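Side-chain contacts in PTS system, cellobiose-specific IIA component (Bacillus anthracis, PDB 3K1S), which probably carries the phosphoryl group between HPr and the IIB component of the cellobiose phosphotransferase system, as a trimeric IIA protein: residues E28-A33 with E93-F98; N21-A26 with I89-L94. All blocks are in the same frame, centred on the assembly; numbering follows the deposited sequence.

Contact 1. Residues E28-A33 with E93-F98; sequences EALQFA and ELAAEF. With NA (sodium ion), chain N.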
ATOM      1  N   GLU A  28     -12.252   9.194   5.443  1.00 26.16           N
ATOM      2  CA  GLU A  28     -13.402  10.032   5.786  1.00 25.06           C
ATOM      3  C   GLU A  28     -14.128  10.467   4.514  1.00 23.85           C
ATOM      4  O   GLU A  28     -15.360  10.426   4.448  1.00 23.94           O
ATOM      5  CB  GLU A  28     -12.973  11.230   6.646  1.00 24.56           C
ATOM      6  CG  GLU A  28     -12.532  10.816   8.074  1.00 28.22           C
ATOM      7  CD  GLU A  28     -11.510  11.756   8.725  1.00 29.05           C
ATOM      8  OE1 GLU A  28     -11.145  12.801   8.138  1.00 30.11           O
ATOM      9  OE2 GLU A  28     -11.060  11.434   9.843  1.00 32.28           O
ATOM     10  N   ALA A  29     -13.352  10.843   3.500  1.00 22.56           N
ATOM     11  CA  ALA A  29     -13.884  11.218   2.188  1.00 22.94           C
ATOM     12  C   ALA A  29     -14.581  10.043   1.504  1.00 24.96           C
ATOM     13  O   ALA A  29     -15.663  10.203   0.923  1.00 26.64           O
ATOM     14  CB  ALA A  29     -12.776  11.767   1.299  1.00 22.63           C
ATOM     15  N   LEU A  30     -13.957   8.870   1.571  1.00 24.77           N
ATOM     16  CA  LEU A  30     -14.541   7.660   1.012  1.00 26.02           C
ATOM     17  C   LEU A  30     -15.903   7.429   1.662  1.00 28.26           C
ATOM     18  O   LEU A  30     -16.910   7.253   0.963  1.00 29.65           O
ATOM     19  CB  LEU A  30     -13.609   6.458   1.212  1.00 24.40           C
ATOM     20  CG  LEU A  30     -13.884   5.168   0.428  1.00 31.05           C
ATOM     21  CD1 LEU A  30     -12.656   4.275   0.414  1.00 27.97           C
ATOM     22  CD2 LEU A  30     -15.086   4.407   0.989  1.00 36.95           C
ATOM     23  N   GLN A  31     -15.935   7.470   2.995  1.00 24.55           N
ATOM     24  CA  GLN A  31     -17.178   7.296   3.747  1.00 26.23           C
ATOM     25  C   GLN A  31     -18.258   8.335   3.403  1.00 26.05           C
ATOM     26  O   GLN A  31     -19.434   7.987   3.302  1.00 27.51           O
ATOM     27  CB  GLN A  31     -16.909   7.271   5.257  1.00 24.22           C
ATOM     28  CG  GLN A  31     -18.176   7.211   6.117  1.00 33.81           C
ATOM     29  CD  GLN A  31     -18.851   5.840   6.094  1.00 46.46           C
ATOM     30  OE1 GLN A  31     -18.364   4.885   6.702  1.00 55.51           O
ATOM     31  NE2 GLN A  31     -19.982   5.746   5.400  1.00 37.43           N
ATOM     32  N   PHE A  32     -17.862   9.602   3.249  1.00 25.29           N
ATOM     33  CA  PHE A  32     -18.788  10.658   2.809  1.00 26.71           C
ATOM     34  C   PHE A  32     -19.419  10.322   1.455  1.00 27.57           C
ATOM     35  O   PHE A  32     -20.641  10.350   1.309  1.00 28.42           O
ATOM     36  CB  PHE A  32     -18.087  12.023   2.706  1.00 25.66           C
ATOM     37  CG  PHE A  32     -17.837  12.696   4.032  1.00 27.58           C
ATOM     38  CD1 PHE A  32     -18.834  12.766   5.002  1.00 27.66           C
ATOM     39  CD2 PHE A  32     -16.607  13.289   4.296  1.00 26.44           C
ATOM     40  CE1 PHE A  32     -18.602  13.399   6.219  1.00 26.15           C
ATOM     41  CE2 PHE A  32     -16.367  13.925   5.507  1.00 25.19           C
ATOM     42  CZ  PHE A  32     -17.365  13.979   6.472  1.00 25.54           C
ATOM     43  N   ALA A  33     -18.577  10.007   0.474  1.00 27.99           N
ATOM     44  CA  ALA A  33     -19.034   9.684  -0.875  1.00 28.74           C
ATOM     45  C   ALA A  33     -20.026   8.524  -0.858  1.00 31.20           C
ATOM     46  O   ALA A  33     -21.030   8.535  -1.581  1.00 33.35           O
ATOM     47  CB  ALA A  33     -17.844   9.366  -1.774  1.00 26.95           C
ATOM     48  N   GLU A  93      -5.024   7.905  -3.413  1.00 25.24           N
ATOM     49  CA  GLU A  93      -5.147   7.666  -4.846  1.00 26.93           C
ATOM     50  C   GLU A  93      -6.306   6.728  -5.175  1.00 27.14           C
ATOM     51  O   GLU A  93      -7.014   6.932  -6.160  1.00 30.00           O
ATOM     52  CB  GLU A  93      -3.832   7.122  -5.422  1.00 27.69           C
ATOM     53  CG  GLU A  93      -3.820   7.013  -6.942  1.00 31.86           C
ATOM     54  CD  GLU A  93      -2.436   6.778  -7.529  1.00 36.45           C
ATOM     55  OE1 GLU A  93      -1.543   6.277  -6.811  1.00 33.67           O
ATOM     56  OE2 GLU A  93      -2.247   7.093  -8.726  1.00 41.20           O
ATOM     57  N   LEU A  94      -6.497   5.697  -4.362  1.00 26.91           N
ATOM     58  CA  LEU A  94      -7.578   4.746  -4.617  1.00 27.68           C
ATOM     59  C   LEU A  94      -8.934   5.240  -4.112  1.00 27.57           C
ATOM     60  O   LEU A  94      -9.969   4.966  -4.728  1.00 28.12           O
ATOM     61  CB  LEU A  94      -7.236   3.367  -4.059  1.00 25.62           C
ATOM     62  CG  LEU A  94      -6.024   2.715  -4.741  1.00 27.98           C
ATOM     63  CD1 LEU A  94      -5.654   1.413  -4.051  1.00 22.77           C
ATOM     64  CD2 LEU A  94      -6.272   2.487  -6.241  1.00 27.47           C
ATOM     65  N   ALA A  95      -8.919   5.980  -3.007  1.00 23.94           N
ATOM     66  CA  ALA A  95     -10.134   6.564  -2.459  1.00 23.88           C
ATOM     67  C   ALA A  95     -10.765   7.532  -3.464  1.00 24.81           C
ATOM     68  O   ALA A  95     -11.988   7.605  -3.579  1.00 27.44           O
ATOM     69  CB  ALA A  95      -9.844   7.257  -1.138  1.00 21.96           C
ATOM     70  N   ALA A  96      -9.921   8.275  -4.179  1.00 25.24           N
ATOM     71  CA  ALA A  96     -10.353   9.086  -5.317  1.00 25.42           C
ATOM     72  C   ALA A  96     -11.163   8.255  -6.306  1.00 26.52           C
ATOM     73  O   ALA A  96     -12.165   8.723  -6.860  1.00 27.68           O
ATOM     74  CB  ALA A  96      -9.147   9.703  -6.019  1.00 25.93           C
ATOM     75  N   GLU A  97     -10.717   7.019  -6.515  1.00 24.95           N
ATOM     76  CA  GLU A  97     -11.346   6.107  -7.459  1.00 25.94           C
ATOM     77  C   GLU A  97     -12.634   5.494  -6.921  1.00 26.44           C
ATOM     78  O   GLU A  97     -13.577   5.272  -7.679  1.00 27.51           O
ATOM     79  CB  GLU A  97     -10.358   5.025  -7.909  1.00 25.94           C
ATOM     80  CG  GLU A  97      -9.191   5.565  -8.735  1.00 27.13           C
ATOM     81  CD  GLU A  97      -9.631   6.439  -9.907  1.00 36.14           C
ATOM     82  OE1 GLU A  97     -10.694   6.160 -10.510  1.00 34.20           O
ATOM     83  OE2 GLU A  97      -8.907   7.408 -10.228  1.00 35.30           O
ATOM     84  N   PHE A  98     -12.688   5.238  -5.619  1.00 25.78           N
ATOM     85  CA  PHE A  98     -13.954   4.850  -4.993  1.00 27.02           C
ATOM     86  C   PHE A  98     -14.983   5.970  -5.096  1.00 27.21           C
ATOM     87  O   PHE A  98     -16.156   5.725  -5.399  1.00 30.36           O
ATOM     88  CB  PHE A  98     -13.760   4.457  -3.531  1.00 25.52           C
ATOM     89  CG  PHE A  98     -13.220   3.076  -3.350  1.00 27.61           C
ATOM     90  CD1 PHE A  98     -14.033   1.967  -3.557  1.00 29.26           C
ATOM     91  CD2 PHE A  98     -11.897   2.878  -2.975  1.00 24.56           C
ATOM     92  CE1 PHE A  98     -13.532   0.682  -3.396  1.00 31.70           C
ATOM     93  CE2 PHE A  98     -11.391   1.594  -2.812  1.00 26.80           C
ATOM     94  CZ  PHE A  98     -12.208   0.497  -3.020  1.00 25.54           C
TER
HETATM   95 NA    NA N 108     -13.147   5.094 -10.365  1.00 35.11          NA
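The first torsions of L30 and F98 bring L30 CD1 against the F98 ring between the two helices. In L30 the first torsion is -166°, which sets CG opposite the backbone N and carries the isobutyl end closer to residues 93-98 than its CB direction alone would. In F98 the first torsion is -79°. It sets CG beside the backbone N and anti to the carbonyl carbon, which brings CD2 and CG within touch of L30 CD1. The two side chains cross obliquely. CD1 of L30 does most of the touching. It lies 3.7 Å from CD2 of F98 and 4.0 Å from CG of the same ring. CG of L30 rests 4.0 Å from CB of F98. One turn earlier, A95 points its methyl at the same leucine, with A95 CB 4.4 Å from L30 CD1. This is a looser touch. The backbones are nearest at this pair, with the CA atoms of L30 and A95 5.7 Å apart. All three touching residues are buried, and the contact is wholly apolar.

The neighbouring residue E97 faces elsewhere. Its carbonyl O and its OE1 both bind a sodium ion, each at 2.7 Å. The bend at its second torsion, -51°, curls the carboxylate back to the ion. Y102 of the second subunit completes the protein ligands. F98 also meets F98 of both other subunits, edge-to-face with that of the second. The arrangement is typical of a three-helix, spectrin repeat-like bundle whose helix 76-108 also lines the core of a trimer.

Contact 2. Residues N21-A26 with I89-L94; sequences NARSFA and ITVKEL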
ATOM      1  N   ASN A  21      -2.955  11.272   9.356  1.00 19.12           N
ATOM      2  CA  ASN A  21      -4.024  12.236   9.094  1.00 18.33           C
ATOM      3  C   ASN A  21      -4.427  12.280   7.616  1.00 18.89           C
ATOM      4  O   ASN A  21      -5.606  12.442   7.293  1.00 19.98           O
ATOM      5  CB  ASN A  21      -3.639  13.626   9.600  1.00 21.26           C
ATOM      6  CG  ASN A  21      -3.582  13.706  11.125  1.00 18.60           C
ATOM      7  OD1 ASN A  21      -4.124  12.850  11.826  1.00 23.76           O
ATOM      8  ND2 ASN A  21      -2.936  14.746  11.638  1.00 18.82           N
ATOM      9  N   ALA A  22      -3.453  12.114   6.721  1.00 18.34           N
ATOM     10  CA  ALA A  22      -3.745  11.994   5.289  1.00 20.24           C
ATOM     11  C   ALA A  22      -4.636  10.782   5.024  1.00 21.84           C
ATOM     12  O   ALA A  22      -5.681  10.908   4.389  1.00 23.82           O
ATOM     13  CB  ALA A  22      -2.464  11.911   4.472  1.00 18.72           C
ATOM     14  N   ARG A  23      -4.255   9.618   5.549  1.00 21.99           N
ATOM     15  CA  ARG A  23      -5.029   8.429   5.368  0.50 21.85           C
ATOM     16  C   ARG A  23      -6.426   8.593   5.973  1.00 20.75           C
ATOM     17  O   ARG A  23      -7.395   8.252   5.359  1.00 23.93           O
ATOM     18  CB  ARG A  23      -4.315   7.243   6.004  0.50 21.36           C
ATOM     19  CG  ARG A  23      -4.970   5.943   5.765  0.50 25.28           C
ATOM     20  CD  ARG A  23      -4.598   4.895   6.789  0.50 26.57           C
ATOM     21  NE  ARG A  23      -5.651   3.899   6.855  0.50 32.14           N
ATOM     22  CZ  ARG A  23      -6.651   3.916   7.730  0.50 37.76           C
ATOM     23  NH1 ARG A  23      -6.714   4.862   8.651  0.50 37.26           N
ATOM     24  NH2 ARG A  23      -7.587   2.986   7.688  0.50 35.94           N
ATOM     25  N   SER A  24      -6.498   9.166   7.153  1.00 20.22           N
ATOM     26  CA  SER A  24      -7.777   9.443   7.805  1.00 19.97           C
ATOM     27  C   SER A  24      -8.693  10.343   6.969  1.00 21.07           C
ATOM     28  O   SER A  24      -9.899  10.088   6.872  1.00 23.92           O
ATOM     29  CB  SER A  24      -7.550  10.049   9.191  1.00 18.96           C
ATOM     30  OG  SER A  24      -6.935   9.098  10.048  1.00 22.00           O
ATOM     31  N   PHE A  25      -8.131  11.387   6.363  1.00 19.72           N
ATOM     32  CA  PHE A  25      -8.930  12.283   5.517  1.00 21.16           C
ATOM     33  C   PHE A  25      -9.468  11.536   4.309  1.00 20.29           C
ATOM     34  O   PHE A  25     -10.642  11.670   3.956  1.00 21.24           O
ATOM     35  CB  PHE A  25      -8.135  13.522   5.074  1.00 20.48           C
ATOM     36  CG  PHE A  25      -8.041  14.610   6.125  1.00 20.02           C
ATOM     37  CD1 PHE A  25      -9.177  15.062   6.791  1.00 20.46           C
ATOM     38  CD2 PHE A  25      -6.812  15.204   6.420  1.00 20.06           C
ATOM     39  CE1 PHE A  25      -9.098  16.075   7.743  1.00 20.64           C
ATOM     40  CE2 PHE A  25      -6.716  16.217   7.369  1.00 22.87           C
ATOM     41  CZ  PHE A  25      -7.865  16.657   8.035  1.00 26.89           C
ATOM     42  N   ALA A  26      -8.612  10.733   3.687  1.00 20.51           N
ATOM     43  CA  ALA A  26      -9.010   9.950   2.521  1.00 21.29           C
ATOM     44  C   ALA A  26     -10.147   8.979   2.844  1.00 22.12           C
ATOM     45  O   ALA A  26     -11.109   8.882   2.088  1.00 25.14           O
ATOM     46  CB  ALA A  26      -7.808   9.218   1.925  1.00 21.23           C
ATOM     47  N   ILE A  89      -0.437   7.807   0.508  1.00 22.78           N
ATOM     48  CA  ILE A  89      -0.461   8.163  -0.907  1.00 21.16           C
ATOM     49  C   ILE A  89      -1.309   7.152  -1.696  1.00 21.85           C
ATOM     50  O   ILE A  89      -2.125   7.533  -2.536  1.00 21.75           O
ATOM     51  CB  ILE A  89       0.988   8.276  -1.474  1.00 20.00           C
ATOM     52  CG1 ILE A  89       1.702   9.493  -0.871  1.00 20.99           C
ATOM     53  CG2 ILE A  89       0.991   8.356  -2.988  1.00 20.50           C
ATOM     54  CD1 ILE A  89       3.236   9.490  -1.026  1.00 19.37           C
ATOM     55  N   THR A  90      -1.117   5.865  -1.417  1.00 21.92           N
ATOM     56  CA  THR A  90      -1.872   4.816  -2.102  1.00 22.25           C
ATOM     57  C   THR A  90      -3.357   4.884  -1.763  1.00 21.94           C
ATOM     58  O   THR A  90      -4.200   4.789  -2.653  1.00 23.73           O
ATOM     59  CB  THR A  90      -1.301   3.412  -1.803  1.00 21.50           C
ATOM     60  OG1 THR A  90      -0.008   3.300  -2.408  1.00 23.40           O
ATOM     61  CG2 THR A  90      -2.207   2.319  -2.360  1.00 20.91           C
ATOM     62  N   VAL A  91      -3.670   5.059  -0.481  1.00 21.48           N
ATOM     63  CA  VAL A  91      -5.061   5.132  -0.026  1.00 21.96           C
ATOM     64  C   VAL A  91      -5.791   6.347  -0.613  1.00 22.40           C
ATOM     65  O   VAL A  91      -6.926   6.230  -1.063  1.00 22.34           O
ATOM     66  CB  VAL A  91      -5.160   5.106   1.523  1.00 22.77           C
ATOM     67  CG1 VAL A  91      -6.593   5.287   1.986  1.00 22.45           C
ATOM     68  CG2 VAL A  91      -4.602   3.787   2.062  1.00 21.20           C
ATOM     69  N   LYS A  92      -5.138   7.506  -0.611  1.00 22.09           N
ATOM     70  CA  LYS A  92      -5.709   8.697  -1.218  1.00 23.68           C
ATOM     71  C   LYS A  92      -6.001   8.465  -2.702  1.00 25.89           C
ATOM     72  O   LYS A  92      -7.094   8.779  -3.185  1.00 27.16           O
ATOM     73  CB  LYS A  92      -4.783   9.901  -1.034  1.00 23.57           C
ATOM     74  CG  LYS A  92      -5.307  11.188  -1.656  1.00 27.40           C
ATOM     75  CD  LYS A  92      -4.272  12.297  -1.565  1.00 33.51           C
ATOM     76  CE  LYS A  92      -4.626  13.462  -2.466  1.00 37.86           C
ATOM     77  NZ  LYS A  92      -4.482  13.119  -3.910  1.00 48.59           N
ATOM     78  N   GLU A  93      -5.024   7.905  -3.413  1.00 25.24           N
ATOM     79  CA  GLU A  93      -5.147   7.666  -4.846  1.00 26.93           C
ATOM     80  C   GLU A  93      -6.306   6.728  -5.175  1.00 27.14           C
ATOM     81  O   GLU A  93      -7.014   6.932  -6.160  1.00 30.00           O
ATOM     82  CB  GLU A  93      -3.832   7.122  -5.422  1.00 27.69           C
ATOM     83  CG  GLU A  93      -3.820   7.013  -6.942  1.00 31.86           C
ATOM     84  CD  GLU A  93      -2.436   6.778  -7.529  1.00 36.45           C
ATOM     85  OE1 GLU A  93      -1.543   6.277  -6.811  1.00 33.67           O
ATOM     86  OE2 GLU A  93      -2.247   7.093  -8.726  1.00 41.20           O
ATOM     87  N   LEU A  94      -6.497   5.697  -4.362  1.00 26.91           N
ATOM     88  CA  LEU A  94      -7.578   4.746  -4.617  1.00 27.68           C
ATOM     89  C   LEU A  94      -8.934   5.240  -4.112  1.00 27.57           C
ATOM     90  O   LEU A  94      -9.969   4.966  -4.728  1.00 28.12           O
ATOM     91  CB  LEU A  94      -7.236   3.367  -4.059  1.00 25.62           C
ATOM     92  CG  LEU A  94      -6.024   2.715  -4.741  1.00 27.98           C
ATOM     93  CD1 LEU A  94      -5.654   1.413  -4.051  1.00 22.77           C
ATOM     94  CD2 LEU A  94      -6.272   2.487  -6.241  1.00 27.47           C
TER
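R23 is the first residue of 21-26 to meet the second segment, where it touches V91. A26 follows and meets both V91 and K92. The short helices run nearly parallel, at 17°, with their axes 8.7 Å apart at closest approach. In R23, CG stands anti to the backbone N (first torsion -175°), and the chain then runs extended to NE. The aliphatic start of this arm passes V91 at a slant, with R23 CG 4.2 Å from V91 CG1. The guanidinium group takes no part in the contact between the two segments. It goes on to another subunit. In one of the two conformers modelled for R23, NH2 forms a salt bridge with OE2 of E93 of the third subunit.

One turn on, A26 makes the closest approach. Its methyl points at helix 76-108 and sits against the backbone of K92, with A26 CB 3.8 Å from K92 CA and 4.1 Å from K92 N. The side chains there touch only at their bases, A26 CB and K92 CB being 4.3 Å apart. The same methyl lies 4.1 Å from V91 CG1, so that one valine branch meets both R23 and A26. The small A26 lets the backbones come near, and the CA atoms of A26 and K92 are 5.1 Å apart. The chain of K92 then leads away and packs on K49 and I52 of helix 38-67.

Chemically, the contact joins methyl and methylene groups and one patch of backbone. It is held by van der Waals packing, with no polar pair between the two segments. The charged end of R23 is paired across the subunit boundary, which is consistent with a part in trimer contacts.

Contact 1 and contact 2 join the same two helices, 10-34 and 76-108, and their centres lie 8 Å apart. Along both helices contact 2 comes first and contact 1 follows. This order matches the parallel course of the two helices, with helix 38-67 between them in sequence. The second segments share E93 and L94, and the contacts touch where A95 CB packs on A26 O at 3.8 Å. The centre of contact 2 is about 5 Å from the centre of the chain, and that of contact 1 about 14 Å from the chain centre. Together they form one continuous seam of the bundle. Both lie within reach of the second and the third subunit, so the seam borders the trimer interface.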